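PDB 5IJX: tyrosine--tRNA ligase, mitochondrial from Coccidioides posadasii, which probably attaches tyrosine to its cognate mitochondrial tRNA at the expense of ATP, and is represented here by the class I catalytic part of a longer protein. Local coordinates for residues 34-39 against 56-61; 92-97 against 162-167; 252-257 against 276-281; 331-336 against 363-368. All blocks are in the same frame, centred on the assembly; numbering follows the deposited sequence.

From the N terminus the four contacts follow in series, each closing its loop before the next opens, with no nesting or crossing. Contact 1 closes a 16-residue connection and joins helix 37-43 to helix 54-63. Contact 2 spans 64 residues and brings the end of helix 84-95 to strand 164-168. Contact 3 closes 18 residues, setting helix 243-259 against the lead-in to strand 279-283, and contact 4 closes 26, mostly helical, within the C-terminal helical part. Phe-37 of contact 1 packs on Ala-93 and His-96 of contact 2, while Leu-57 and Leu-60 meet Tyr-279 of contact 3. Trp-92 of contact 2 touches Phe-335 of contact 4.

Contact 1. Residues 34-39 against 56-61; sequences KQSFLS and ALDKLI
Ser-36 OG is held from two directions: it donates to Asp-58 OD1 at 2.8 Å and accepts from Ser-39 N at 3.2 Å. The second bond, with an N-H...O angle of 155°, makes Ser-36 the N-cap of helix 37-43, and the first engages the syn lone pair of the carboxylate oxygen. With chi1 at 74°, OG lies between the backbone N and the carbonyl carbon, where it can serve both partners. OD2 of Asp-58 forms a salt bridge with Arg-54, one turn back on its own helix, which probably helps keep this acid charged. Beside the polar link, Leu-38 CD2 rests 3.7 Å from Asp-58 N, and its CD1 reaches Leu-57 CD2 at 4.2 Å. Phe-37 meets Ile-61 through CB, 3.7 Å from the CG2 branch. Helix 37-43 is thus fastened to helix 54-63, whose Leu-57 continues onto strands 233-239 and 279-283, while Phe-37 turns its ring to His-96, just after helix 84-95, and helix 7-31 touches Ser-36.

Contact 2. Residues 92-97 against 162-167; sequences WAYVHG and WRRALE
Tyr-94 and Trp-162 form the tightly packed half of this contact, an edge-to-face pair with centroids 5.0 Å apart and planes at 69°. The six-membered ring of the indole turns its edge to one tyrosine face, bringing CE3 to 3.6 Å from Tyr-94 CZ. Over one indole face lie Tyr-94 O and Val-95 CA, the latter 4.0 Å from the centroid of the six-membered ring in a CH-pi contact. Gly-97 CA approaches Trp-162 CD1 at 3.6 Å. The looser side is formed by two partly exposed arginines. Arg-164 lays its CD over the opposite face of Tyr-94, 3.7 Å from the ring centroid, and bends at chi3 (68°), its NH1 salt-bridged to Glu-148. Arg-163 directs CB away from the helix, its guanidinium making a cation-pi contact with Trp-160. Gly-97, with positive phi, is the C-prime residue of a Schellman motif closing helix 84-95. The helix end, covered by an aromatic ring before strand 99-104, belongs to the Rossmann-type nucleotide-binding fold of class I synthetases.

Contact 3. Residues 252-257 against 276-281; sequences AIKGIL and ANPYGI
Ile-253 opens the contact, setting its branched side chain against the ring of Pro-278. The two side chains run antiparallel past one another: Ile-253 CB lies 4.0 Å from Pro-278 CG, and CD1, at the tip of the longer branch, comes to 4.1 Å from Pro-278 CB. Phe-225 of helix 217-229 touches both residues, so this pair forms the buried side of the interface. Next in sequence, Lys-254 spreads along the partly exposed side. Its chain runs extended beyond CG (chi2 176°, chi3 175°), carrying its methylene groups past the proline and across Asn-277 at about a right angle. Lys-254 CG is 4.0 Å from Pro-278 CD, and CE stands 3.7 Å from Asn-277 ND2, a van der Waals contact made by the aliphatic part of the lysine. One turn after Ile-253, Leu-257 points the same way and brings CD1 to 4.3 Å from Ala-276 O, with Trp-265 also touching its side chain. The whole joins the helix of a beta-alpha-beta unit, strand 233-239, helix 243-259 and strand 279-283, to the entry of its second strand; this unit is part of the Rossmann-type catalytic domain, whose tyrosine pocket includes Gln-236 and Gln-242.

Contact 4. Residues 331-336 against 363-368; sequences KMFTFV and REFVEL
Phe-333 presents the edge of its ring to the face of Phe-365 in an offset T-shaped pair, with planes inclined at 67° and centroids 5.5 Å apart. The nearest ring atoms are Phe-333 CD1 and Phe-365 CE1, at 3.5 Å. Phe-365 owes its place to chi1 of -158°, which puts CG anti to the backbone N and lets the ring lean from its helix toward the other segment. Its own rim also faces the backbone, the carbonyl O of Phe-333 lying near the ring plane beside CD1. Further along, Thr-334 and Glu-364 cross at about a right angle, methyl CG2 of the threonine resting 3.7 Å from Glu-364 CB. Thr-334 OG1 bonds instead to Leu-330 O. The glutamate chain bends at chi2 (-75°), and Val-336 crosses it at a slant, its CG1 against the carboxylate, 3.6 Å from Glu-364 CD. This buried acid has its polar partner in Tyr-150, whose OH bonds OE1 and also accepts from Phe-335 N. The C-terminal part of helix 326-333 and the residues that follow are thereby packed on helix 356-370, with helix 126-154 supplying Tyr-150 and helix 84-95 touching Phe-333 and Phe-365 through Leu-85 and Met-84.

Contact 1. Residues 34-39 against 56-61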
loop_
_atom_site.group_PDB
_atom_site.type_symbol
_atom_site.label_atom_id
_atom_site.label_comp_id
_atom_site.label_asym_id
_atom_site.label_seq_id
_atom_site.Cartn_x
_atom_site.Cartn_y
_atom_site.Cartn_z
ATOM N N LYS A 34 -23.117 -18.182 -36.787
ATOM C CA LYS A 34 -21.681 -18.010 -36.614
ATOM C C LYS A 34 -21.246 -18.520 -35.245
ATOM O O LYS A 34 -22.024 -18.522 -34.286
ATOM C CB LYS A 34 -21.271 -16.536 -36.772
ATOM C CG LYS A 34 -19.771 -16.299 -36.665
ATOM C CD LYS A 34 -19.388 -14.878 -37.050
ATOM C CE LYS A 34 -17.892 -14.653 -36.889
ATOM N NZ LYS A 34 -17.346 -13.720 -37.911
ATOM N N GLN A 35 -19.988 -18.951 -35.163
ATOM C CA GLN A 35 -19.445 -19.478 -33.920
ATOM C C GLN A 35 -18.947 -18.345 -33.033
ATOM O O GLN A 35 -18.276 -17.418 -33.498
ATOM C CB GLN A 35 -18.299 -20.452 -34.200
ATOM C CG GLN A 35 -17.775 -21.152 -32.951
ATOM C CD GLN A 35 -16.597 -22.066 -33.235
ATOM O OE1 GLN A 35 -15.747 -21.760 -34.071
ATOM N NE2 GLN A 35 -16.544 -23.199 -32.539
ATOM N N SER A 36 -19.271 -18.432 -31.745
ATOM C CA SER A 36 -18.820 -17.433 -30.791
ATOM C C SER A 36 -17.302 -17.491 -30.633
ATOM O O SER A 36 -16.646 -18.473 -30.993
ATOM C CB SER A 36 -19.492 -17.640 -29.434
ATOM O OG SER A 36 -18.948 -18.764 -28.763
ATOM N N PHE A 37 -16.744 -16.417 -30.073
ATOM C CA PHE A 37 -15.297 -16.336 -29.911
ATOM C C PHE A 37 -14.805 -17.307 -28.845
ATOM O O PHE A 37 -13.784 -17.981 -29.033
ATOM C CB PHE A 37 -14.896 -14.904 -29.565
ATOM C CG PHE A 37 -13.413 -14.694 -29.472
ATOM C CD1 PHE A 37 -12.622 -14.743 -30.607
ATOM C CD2 PHE A 37 -12.811 -14.439 -28.251
ATOM C CE1 PHE A 37 -11.256 -14.547 -30.525
ATOM C CE2 PHE A 37 -11.445 -14.243 -28.163
ATOM C CZ PHE A 37 -10.668 -14.297 -29.301
ATOM N N LEU A 38 -15.518 -17.397 -27.720
ATOM C CA LEU A 38 -15.114 -18.316 -26.661
ATOM C C LEU A 38 -15.160 -19.760 -27.147
ATOM O O LEU A 38 -14.216 -20.530 -26.936
ATOM C CB LEU A 38 -16.011 -18.125 -25.438
ATOM C CG LEU A 38 -15.613 -18.904 -24.185
ATOM C CD1 LEU A 38 -14.241 -18.470 -23.687
ATOM C CD2 LEU A 38 -16.662 -18.721 -23.100
ATOM N N SER A 39 -16.260 -20.147 -27.798
ATOM C CA SER A 39 -16.349 -21.484 -28.377
ATOM C C SER A 39 -15.154 -21.769 -29.279
ATOM O O SER A 39 -14.581 -22.866 -29.243
ATOM C CB SER A 39 -17.656 -21.627 -29.157
ATOM O OG SER A 39 -17.756 -22.905 -29.759
ATOM N N ALA A 56 -21.795 -16.857 -19.263
ATOM C CA ALA A 56 -21.856 -15.410 -19.079
ATOM C C ALA A 56 -20.742 -14.711 -19.849
ATOM O O ALA A 56 -20.952 -13.637 -20.423
ATOM C CB ALA A 56 -21.775 -15.064 -17.593
ATOM N N LEU A 57 -19.546 -15.306 -19.871
ATOM C CA LEU A 57 -18.436 -14.709 -20.608
ATOM C C LEU A 57 -18.660 -14.810 -22.110
ATOM O O LEU A 57 -18.429 -13.841 -22.845
ATOM C CB LEU A 57 -17.123 -15.384 -20.213
ATOM C CG LEU A 57 -15.892 -14.992 -21.037
ATOM C CD1 LEU A 57 -15.686 -13.482 -21.034
ATOM C CD2 LEU A 57 -14.653 -15.706 -20.511
ATOM N N ASP A 58 -19.092 -15.979 -22.588
ATOM C CA ASP A 58 -19.479 -16.107 -23.988
ATOM C C ASP A 58 -20.480 -15.020 -24.366
ATOM O O ASP A 58 -20.348 -14.359 -25.404
ATOM C CB ASP A 58 -20.069 -17.497 -24.235
ATOM C CG ASP A 58 -19.986 -17.920 -25.686
ATOM O OD1 ASP A 58 -19.264 -17.259 -26.464
ATOM O OD2 ASP A 58 -20.632 -18.925 -26.050
ATOM N N LYS A 59 -21.484 -14.814 -23.510
ATOM C CA LYS A 59 -22.471 -13.763 -23.734
ATOM C C LYS A 59 -21.807 -12.395 -23.819
ATOM O O LYS A 59 -22.092 -11.607 -24.728
ATOM C CB LYS A 59 -23.506 -13.794 -22.609
ATOM C CG LYS A 59 -24.689 -12.861 -22.800
ATOM C CD LYS A 59 -25.727 -13.076 -21.702
ATOM C CE LYS A 59 -25.596 -12.050 -20.596
ATOM N NZ LYS A 59 -26.309 -12.463 -19.352
ATOM N N LEU A 60 -20.919 -12.092 -22.870
ATOM C CA LEU A 60 -20.233 -10.805 -22.864
ATOM C C LEU A 60 -19.512 -10.567 -24.185
ATOM O O LEU A 60 -19.736 -9.556 -24.860
ATOM C CB LEU A 60 -19.245 -10.748 -21.699
ATOM C CG LEU A 60 -18.327 -9.521 -21.658
ATOM C CD1 LEU A 60 -19.119 -8.265 -21.325
ATOM C CD2 LEU A 60 -17.203 -9.730 -20.663
ATOM N N ILE A 61 -18.630 -11.494 -24.564
ATOM C CA ILE A 61 -17.826 -11.306 -25.766
ATOM C C ILE A 61 -18.722 -11.187 -26.990
ATOM O O ILE A 61 -18.473 -10.371 -27.885
ATOM C CB ILE A 61 -16.813 -12.458 -25.911
ATOM C CG1 ILE A 61 -15.916 -12.530 -24.669
ATOM C CG2 ILE A 61 -15.976 -12.275 -27.168
ATOM C CD1 ILE A 61 -14.938 -13.690 -24.668
#

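Contact 2. Residues 92-97 against 162-167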
loop_
_atom_site.group_PDB
_atom_site.type_symbol
_atom_site.label_atom_id
_atom_site.label_comp_id
_atom_site.label_asym_id
_atom_site.label_seq_id
_atom_site.Cartn_x
_atom_site.Cartn_y
_atom_site.Cartn_z
ATOM N N TRP A 92 -5.480 -13.931 -31.243
ATOM C CA TRP A 92 -6.806 -14.200 -31.783
ATOM C C TRP A 92 -7.736 -13.035 -31.484
ATOM O O TRP A 92 -8.306 -12.428 -32.398
ATOM C CB TRP A 92 -7.359 -15.506 -31.209
ATOM C CG TRP A 92 -6.718 -16.735 -31.796
ATOM C CD1 TRP A 92 -5.903 -17.624 -31.155
ATOM C CD2 TRP A 92 -6.835 -17.202 -33.147
ATOM N NE1 TRP A 92 -5.510 -18.617 -32.022
ATOM C CE2 TRP A 92 -6.068 -18.380 -33.250
ATOM C CE3 TRP A 92 -7.514 -16.739 -34.278
ATOM C CZ2 TRP A 92 -5.965 -19.100 -34.434
ATOM C CZ3 TRP A 92 -7.406 -17.457 -35.455
ATOM C CH2 TRP A 92 -6.637 -18.623 -35.523
ATOM N N ALA A 93 -7.865 -12.682 -30.202
ATOM C CA ALA A 93 -8.710 -11.557 -29.822
ATOM C C ALA A 93 -8.455 -10.363 -30.730
ATOM O O ALA A 93 -9.384 -9.806 -31.329
ATOM C CB ALA A 93 -8.458 -11.190 -28.359
ATOM N N TYR A 94 -7.186 -9.986 -30.879
ATOM C CA TYR A 94 -6.863 -8.814 -31.681
ATOM C C TYR A 94 -7.422 -8.938 -33.093
ATOM O O TYR A 94 -8.101 -8.030 -33.586
ATOM C CB TYR A 94 -5.352 -8.608 -31.717
ATOM C CG TYR A 94 -4.912 -7.553 -32.707
ATOM C CD1 TYR A 94 -5.169 -6.210 -32.474
ATOM C CD2 TYR A 94 -4.240 -7.899 -33.870
ATOM C CE1 TYR A 94 -4.772 -5.243 -33.370
ATOM C CE2 TYR A 94 -3.837 -6.940 -34.772
ATOM C CZ TYR A 94 -4.106 -5.612 -34.518
ATOM O OH TYR A 94 -3.704 -4.654 -35.417
ATOM N N VAL A 95 -7.185 -10.075 -33.745
ATOM C CA VAL A 95 -7.506 -10.200 -35.165
ATOM C C VAL A 95 -9.005 -10.408 -35.309
ATOM O O VAL A 95 -9.523 -10.500 -36.428
ATOM C CB VAL A 95 -6.722 -11.345 -35.841
ATOM C CG1 VAL A 95 -5.220 -11.086 -35.763
ATOM C CG2 VAL A 95 -7.081 -12.692 -35.227
ATOM N N HIS A 96 -9.714 -10.495 -34.185
ATOM C CA HIS A 96 -11.166 -10.589 -34.220
ATOM C C HIS A 96 -11.840 -9.268 -33.863
ATOM O O HIS A 96 -13.054 -9.246 -33.630
ATOM C CB HIS A 96 -11.653 -11.709 -33.295
ATOM C CG HIS A 96 -11.593 -13.072 -33.919
ATOM N ND1 HIS A 96 -12.718 -13.750 -34.339
ATOM C CD2 HIS A 96 -10.542 -13.878 -34.202
ATOM C CE1 HIS A 96 -12.364 -14.915 -34.852
ATOM N NE2 HIS A 96 -11.049 -15.017 -34.782
ATOM N N GLY A 97 -11.089 -8.168 -33.836
ATOM C CA GLY A 97 -11.649 -6.866 -33.545
ATOM C C GLY A 97 -11.766 -6.534 -32.078
ATOM O O GLY A 97 -12.189 -5.419 -31.745
ATOM N N TRP A 162 -9.815 -2.454 -34.968
ATOM C CA TRP A 162 -8.804 -3.260 -34.301
ATOM C C TRP A 162 -8.009 -2.402 -33.327
ATOM O O TRP A 162 -7.606 -1.280 -33.646
ATOM C CB TRP A 162 -7.864 -3.895 -35.326
ATOM C CG TRP A 162 -8.490 -5.005 -36.114
ATOM C CD1 TRP A 162 -9.823 -5.267 -36.252
ATOM C CD2 TRP A 162 -7.803 -6.010 -36.869
ATOM N NE1 TRP A 162 -10.008 -6.371 -37.050
ATOM C CE2 TRP A 162 -8.783 -6.846 -37.439
ATOM C CE3 TRP A 162 -6.455 -6.284 -37.117
ATOM C CZ2 TRP A 162 -8.458 -7.936 -38.242
ATOM C CZ3 TRP A 162 -6.133 -7.366 -37.916
ATOM C CH2 TRP A 162 -7.131 -8.180 -38.469
ATOM N N ARG A 163 -7.782 -2.940 -32.131
ATOM C CA ARG A 163 -7.096 -2.220 -31.068
ATOM C C ARG A 163 -5.993 -3.098 -30.501
ATOM O O ARG A 163 -6.216 -4.277 -30.203
ATOM C CB ARG A 163 -8.074 -1.803 -29.963
ATOM C CG ARG A 163 -9.146 -0.825 -30.418
ATOM C CD ARG A 163 -8.614 0.596 -30.507
ATOM N NE ARG A 163 -9.689 1.567 -30.715
ATOM C CZ ARG A 163 -10.112 1.989 -31.903
ATOM N NH1 ARG A 163 -9.558 1.538 -33.020
ATOM N NH2 ARG A 163 -11.098 2.874 -31.974
ATOM N N ARG A 164 -4.809 -2.514 -30.351
ATOM C CA ARG A 164 -3.630 -3.213 -29.868
ATOM C C ARG A 164 -2.898 -2.280 -28.918
ATOM O O ARG A 164 -2.846 -1.069 -29.155
ATOM C CB ARG A 164 -2.715 -3.609 -31.031
ATOM C CG ARG A 164 -2.095 -4.981 -30.929
ATOM C CD ARG A 164 -1.326 -5.289 -32.202
ATOM N NE ARG A 164 -0.151 -4.434 -32.352
ATOM C CZ ARG A 164 0.457 -4.186 -33.509
ATOM N NH1 ARG A 164 -0.000 -4.717 -34.636
ATOM N NH2 ARG A 164 1.522 -3.398 -33.541
ATOM N N ALA A 165 -2.341 -2.830 -27.844
ATOM C CA ALA A 165 -1.661 -1.981 -26.878
ATOM C C ALA A 165 -0.567 -2.751 -26.159
ATOM O O ALA A 165 -0.721 -3.939 -25.861
ATOM C CB ALA A 165 -2.648 -1.409 -25.856
ATOM N N LEU A 166 0.534 -2.053 -25.885
ATOM C CA LEU A 166 1.627 -2.558 -25.061
ATOM C C LEU A 166 1.812 -1.591 -23.900
ATOM O O LEU A 166 2.079 -0.405 -24.114
ATOM C CB LEU A 166 2.917 -2.694 -25.874
ATOM C CG LEU A 166 4.171 -3.144 -25.118
ATOM C CD1 LEU A 166 3.960 -4.485 -24.436
ATOM C CD2 LEU A 166 5.365 -3.217 -26.060
ATOM N N GLU A 167 1.656 -2.097 -22.677
ATOM C CA GLU A 167 1.700 -1.284 -21.472
ATOM C C GLU A 167 2.716 -1.863 -20.499
ATOM O O GLU A 167 3.065 -3.043 -20.561
ATOM C CB GLU A 167 0.323 -1.206 -20.789
ATOM C CG GLU A 167 -0.517 -0.005 -21.193
ATOM C CD GLU A 167 0.045 1.307 -20.668
ATOM O OE1 GLU A 167 1.179 1.307 -20.141
ATOM O OE2 GLU A 167 -0.651 2.339 -20.778
#

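Contact 3. Residues 252-257 against 276-281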
loop_
_atom_site.group_PDB
_atom_site.type_symbol
_atom_site.label_atom_id
_atom_site.label_comp_id
_atom_site.label_asym_id
_atom_site.label_seq_id
_atom_site.Cartn_x
_atom_site.Cartn_y
_atom_site.Cartn_z
ATOM N N ALA A 252 -11.962 -8.711 -6.496
ATOM C CA ALA A 252 -11.560 -7.377 -6.071
ATOM C C ALA A 252 -12.405 -6.321 -6.771
ATOM O O ALA A 252 -13.064 -5.498 -6.122
ATOM C CB ALA A 252 -10.070 -7.161 -6.347
ATOM N N ILE A 253 -12.425 -6.355 -8.106
ATOM C CA ILE A 253 -13.180 -5.363 -8.867
ATOM C C ILE A 253 -14.641 -5.376 -8.444
ATOM O O ILE A 253 -15.232 -4.330 -8.154
ATOM C CB ILE A 253 -13.029 -5.617 -10.378
ATOM C CG1 ILE A 253 -11.572 -5.407 -10.801
ATOM C CG2 ILE A 253 -13.972 -4.706 -11.171
ATOM C CD1 ILE A 253 -11.284 -5.767 -12.239
ATOM N N LYS A 254 -15.251 -6.562 -8.418
ATOM C CA LYS A 254 -16.626 -6.669 -7.951
ATOM C C LYS A 254 -16.778 -6.001 -6.592
ATOM O O LYS A 254 -17.687 -5.188 -6.384
ATOM C CB LYS A 254 -17.048 -8.138 -7.897
ATOM C CG LYS A 254 -17.146 -8.783 -9.280
ATOM C CD LYS A 254 -17.470 -10.266 -9.214
ATOM C CE LYS A 254 -17.693 -10.843 -10.608
ATOM N NZ LYS A 254 -17.654 -12.336 -10.625
ATOM N N GLY A 255 -15.862 -6.297 -5.666
ATOM C CA GLY A 255 -15.938 -5.681 -4.351
ATOM C C GLY A 255 -15.978 -4.168 -4.431
ATOM O O GLY A 255 -16.712 -3.514 -3.686
ATOM N N ILE A 256 -15.196 -3.592 -5.344
ATOM C CA ILE A 256 -15.218 -2.146 -5.537
ATOM C C ILE A 256 -16.594 -1.699 -6.011
ATOM O O ILE A 256 -17.184 -0.758 -5.466
ATOM C CB ILE A 256 -14.111 -1.727 -6.522
ATOM C CG1 ILE A 256 -12.740 -1.985 -5.896
ATOM C CG2 ILE A 256 -14.261 -0.260 -6.914
ATOM C CD1 ILE A 256 -11.576 -1.727 -6.829
ATOM N N LEU A 257 -17.134 -2.372 -7.031
ATOM C CA LEU A 257 -18.429 -1.967 -7.570
ATOM C C LEU A 257 -19.537 -2.183 -6.548
ATOM O O LEU A 257 -20.421 -1.331 -6.392
ATOM C CB LEU A 257 -18.730 -2.735 -8.855
ATOM C CG LEU A 257 -17.671 -2.670 -9.957
ATOM C CD1 LEU A 257 -18.082 -3.565 -11.115
ATOM C CD2 LEU A 257 -17.455 -1.241 -10.440
ATOM N N ALA A 276 -21.246 -6.075 -17.261
ATOM C CA ALA A 276 -20.426 -5.111 -16.546
ATOM C C ALA A 276 -19.338 -5.749 -15.693
ATOM O O ALA A 276 -18.511 -5.021 -15.136
ATOM C CB ALA A 276 -21.310 -4.233 -15.646
ATOM N N ASN A 277 -19.309 -7.078 -15.582
ATOM C CA ASN A 277 -18.443 -7.751 -14.627
ATOM C C ASN A 277 -17.126 -8.163 -15.267
ATOM O O ASN A 277 -17.012 -8.260 -16.492
ATOM C CB ASN A 277 -19.142 -8.986 -14.065
ATOM C CG ASN A 277 -20.121 -8.651 -12.961
ATOM O OD1 ASN A 277 -20.356 -7.483 -12.657
ATOM N ND2 ASN A 277 -20.700 -9.679 -12.353
ATOM N N PRO A 278 -16.107 -8.416 -14.450
ATOM C CA PRO A 278 -14.842 -8.938 -14.968
ATOM C C PRO A 278 -14.850 -10.455 -15.075
ATOM O O PRO A 278 -15.541 -11.159 -14.337
ATOM C CB PRO A 278 -13.831 -8.464 -13.915
ATOM C CG PRO A 278 -14.614 -8.497 -12.644
ATOM C CD PRO A 278 -16.018 -8.088 -13.016
ATOM N N TYR A 279 -14.056 -10.954 -16.022
ATOM C CA TYR A 279 -13.947 -12.385 -16.265
ATOM C C TYR A 279 -12.486 -12.756 -16.492
ATOM O O TYR A 279 -11.623 -11.899 -16.719
ATOM C CB TYR A 279 -14.792 -12.816 -17.470
ATOM C CG TYR A 279 -16.280 -12.580 -17.310
ATOM C CD1 TYR A 279 -17.120 -13.592 -16.860
ATOM C CD2 TYR A 279 -16.845 -11.349 -17.614
ATOM C CE1 TYR A 279 -18.481 -13.383 -16.716
ATOM C CE2 TYR A 279 -18.203 -11.130 -17.473
ATOM C CZ TYR A 279 -19.016 -12.150 -17.024
ATOM O OH TYR A 279 -20.368 -11.934 -16.883
ATOM N N GLY A 280 -12.216 -14.060 -16.441
ATOM C CA GLY A 280 -10.871 -14.552 -16.640
ATOM C C GLY A 280 -10.854 -15.770 -17.542
ATOM O O GLY A 280 -11.845 -16.491 -17.673
ATOM N N ILE A 281 -9.694 -15.987 -18.164
ATOM C CA ILE A 281 -9.433 -17.183 -18.955
ATOM C C ILE A 281 -8.043 -17.695 -18.605
ATOM O O ILE A 281 -7.079 -16.921 -18.562
ATOM C CB ILE A 281 -9.543 -16.919 -20.470
ATOM C CG1 ILE A 281 -10.927 -16.360 -20.814
ATOM C CG2 ILE A 281 -9.290 -18.211 -21.249
ATOM C CD1 ILE A 281 -11.075 -15.935 -22.260
#

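Contact 4. Residues 331-336 against 363-368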
loop_
_atom_site.group_PDB
_atom_site.type_symbol
_atom_site.label_atom_id
_atom_site.label_comp_id
_atom_site.label_asym_id
_atom_site.label_seq_id
_atom_site.Cartn_x
_atom_site.Cartn_y
_atom_site.Cartn_z
ATOM N N LYS A 331 -3.294 -26.691 -33.128
ATOM C CA LYS A 331 -4.443 -25.839 -32.846
ATOM C C LYS A 331 -4.064 -24.664 -31.953
ATOM O O LYS A 331 -4.630 -23.573 -32.091
ATOM C CB LYS A 331 -5.559 -26.654 -32.190
ATOM C CG LYS A 331 -6.112 -27.782 -33.051
ATOM C CD LYS A 331 -7.472 -28.242 -32.536
ATOM C CE LYS A 331 -7.488 -29.725 -32.199
ATOM N NZ LYS A 331 -8.741 -30.121 -31.491
HETATM N N MSE A 332 -3.114 -24.858 -31.045
HETATM C CA MSE A 332 -2.805 -23.840 -30.049
HETATM C C MSE A 332 -1.739 -22.842 -30.508
HETATM O O MSE A 332 -1.798 -21.667 -30.150
HETATM C CB MSE A 332 -2.355 -24.509 -28.745
HETATM C CG MSE A 332 -3.416 -25.395 -28.104
HETATM SE SE MSE A 332 -2.743 -26.450 -26.592
HETATM C CE MSE A 332 -2.595 -25.033 -25.278
ATOM N N PHE A 333 -0.772 -23.294 -31.306
ATOM C CA PHE A 333 0.400 -22.487 -31.620
ATOM C C PHE A 333 0.389 -21.908 -33.033
ATOM O O PHE A 333 1.409 -21.366 -33.466
ATOM C CB PHE A 333 1.673 -23.315 -31.421
ATOM C CG PHE A 333 1.983 -23.624 -29.983
ATOM C CD1 PHE A 333 2.918 -22.877 -29.287
ATOM C CD2 PHE A 333 1.347 -24.666 -29.332
ATOM C CE1 PHE A 333 3.210 -23.160 -27.966
ATOM C CE2 PHE A 333 1.635 -24.953 -28.011
ATOM C CZ PHE A 333 2.567 -24.201 -27.329
ATOM N N THR A 334 -0.722 -22.002 -33.762
ATOM C CA THR A 334 -0.772 -21.489 -35.127
ATOM C C THR A 334 -2.144 -20.893 -35.407
ATOM O O THR A 334 -3.104 -21.097 -34.658
ATOM C CB THR A 334 -0.466 -22.580 -36.165
ATOM O OG1 THR A 334 -1.575 -23.480 -36.255
ATOM C CG2 THR A 334 0.785 -23.359 -35.788
ATOM N N PHE A 335 -2.224 -20.143 -36.507
ATOM C CA PHE A 335 -3.475 -19.576 -36.991
ATOM C C PHE A 335 -4.085 -20.385 -38.130
ATOM O O PHE A 335 -5.076 -19.949 -38.723
ATOM C CB PHE A 335 -3.265 -18.131 -37.458
ATOM C CG PHE A 335 -3.237 -17.110 -36.345
ATOM C CD1 PHE A 335 -3.244 -17.489 -35.012
ATOM C CD2 PHE A 335 -3.218 -15.758 -36.646
ATOM C CE1 PHE A 335 -3.226 -16.539 -34.008
ATOM C CE2 PHE A 335 -3.197 -14.807 -35.643
ATOM C CZ PHE A 335 -3.201 -15.198 -34.325
ATOM N N VAL A 336 -3.521 -21.546 -38.449
ATOM C CA VAL A 336 -4.057 -22.316 -39.575
ATOM C C VAL A 336 -5.504 -22.685 -39.277
ATOM O O VAL A 336 -5.828 -23.029 -38.121
ATOM C CB VAL A 336 -3.210 -23.574 -39.830
ATOM C CG1 VAL A 336 -1.742 -23.209 -40.003
ATOM C CG2 VAL A 336 -3.380 -24.569 -38.702
ATOM N N ARG A 363 7.362 -24.425 -39.099
ATOM C CA ARG A 363 7.429 -23.303 -40.030
ATOM C C ARG A 363 6.473 -22.190 -39.613
ATOM O O ARG A 363 6.862 -21.018 -39.527
ATOM C CB ARG A 363 7.113 -23.780 -41.450
ATOM N N GLU A 364 5.214 -22.546 -39.343
ATOM C CA GLU A 364 4.231 -21.556 -38.913
ATOM C C GLU A 364 4.733 -20.763 -37.712
ATOM O O GLU A 364 4.746 -19.526 -37.730
ATOM C CB GLU A 364 2.906 -22.248 -38.577
ATOM C CG GLU A 364 2.163 -22.810 -39.782
ATOM C CD GLU A 364 1.491 -21.734 -40.615
ATOM O OE1 GLU A 364 1.616 -20.542 -40.268
ATOM O OE2 GLU A 364 0.836 -22.084 -41.618
ATOM N N PHE A 365 5.157 -21.459 -36.656
ATOM C CA PHE A 365 5.514 -20.756 -35.429
ATOM C C PHE A 365 6.756 -19.893 -35.624
ATOM O O PHE A 365 6.785 -18.725 -35.208
ATOM C CB PHE A 365 5.722 -21.753 -34.291
ATOM C CG PHE A 365 5.584 -21.139 -32.941
ATOM C CD1 PHE A 365 4.335 -20.804 -32.452
ATOM C CD2 PHE A 365 6.699 -20.873 -32.168
ATOM C CE1 PHE A 365 4.197 -20.224 -31.215
ATOM C CE2 PHE A 365 6.567 -20.294 -30.925
ATOM C CZ PHE A 365 5.313 -19.969 -30.450
ATOM N N VAL A 366 7.794 -20.451 -36.253
ATOM C CA VAL A 366 9.020 -19.688 -36.478
ATOM C C VAL A 366 8.732 -18.458 -37.323
ATOM O O VAL A 366 9.404 -17.429 -37.181
ATOM C CB VAL A 366 10.103 -20.574 -37.123
ATOM C CG1 VAL A 366 11.353 -19.758 -37.422
ATOM C CG2 VAL A 366 10.453 -21.738 -36.208
ATOM N N GLU A 367 7.749 -18.536 -38.222
ATOM C CA GLU A 367 7.325 -17.337 -38.936
ATOM C C GLU A 367 6.659 -16.353 -37.986
ATOM O O GLU A 367 6.966 -15.155 -37.995
ATOM C CB GLU A 367 6.374 -17.697 -40.075
ATOM C CG GLU A 367 5.819 -16.471 -40.798
ATOM C CD GLU A 367 4.963 -16.819 -41.994
ATOM O OE1 GLU A 367 4.675 -18.016 -42.200
ATOM O OE2 GLU A 367 4.570 -15.890 -42.730
ATOM N N LEU A 368 5.740 -16.846 -37.152
ATOM C CA LEU A 368 5.033 -15.968 -36.230
ATOM C C LEU A 368 5.992 -15.220 -35.315
ATOM O O LEU A 368 5.688 -14.102 -34.884
ATOM C CB LEU A 368 4.038 -16.781 -35.401
ATOM C CG LEU A 368 3.335 -16.056 -34.251
ATOM C CD1 LEU A 368 2.630 -14.795 -34.736
ATOM C CD2 LEU A 368 2.348 -16.995 -33.572
#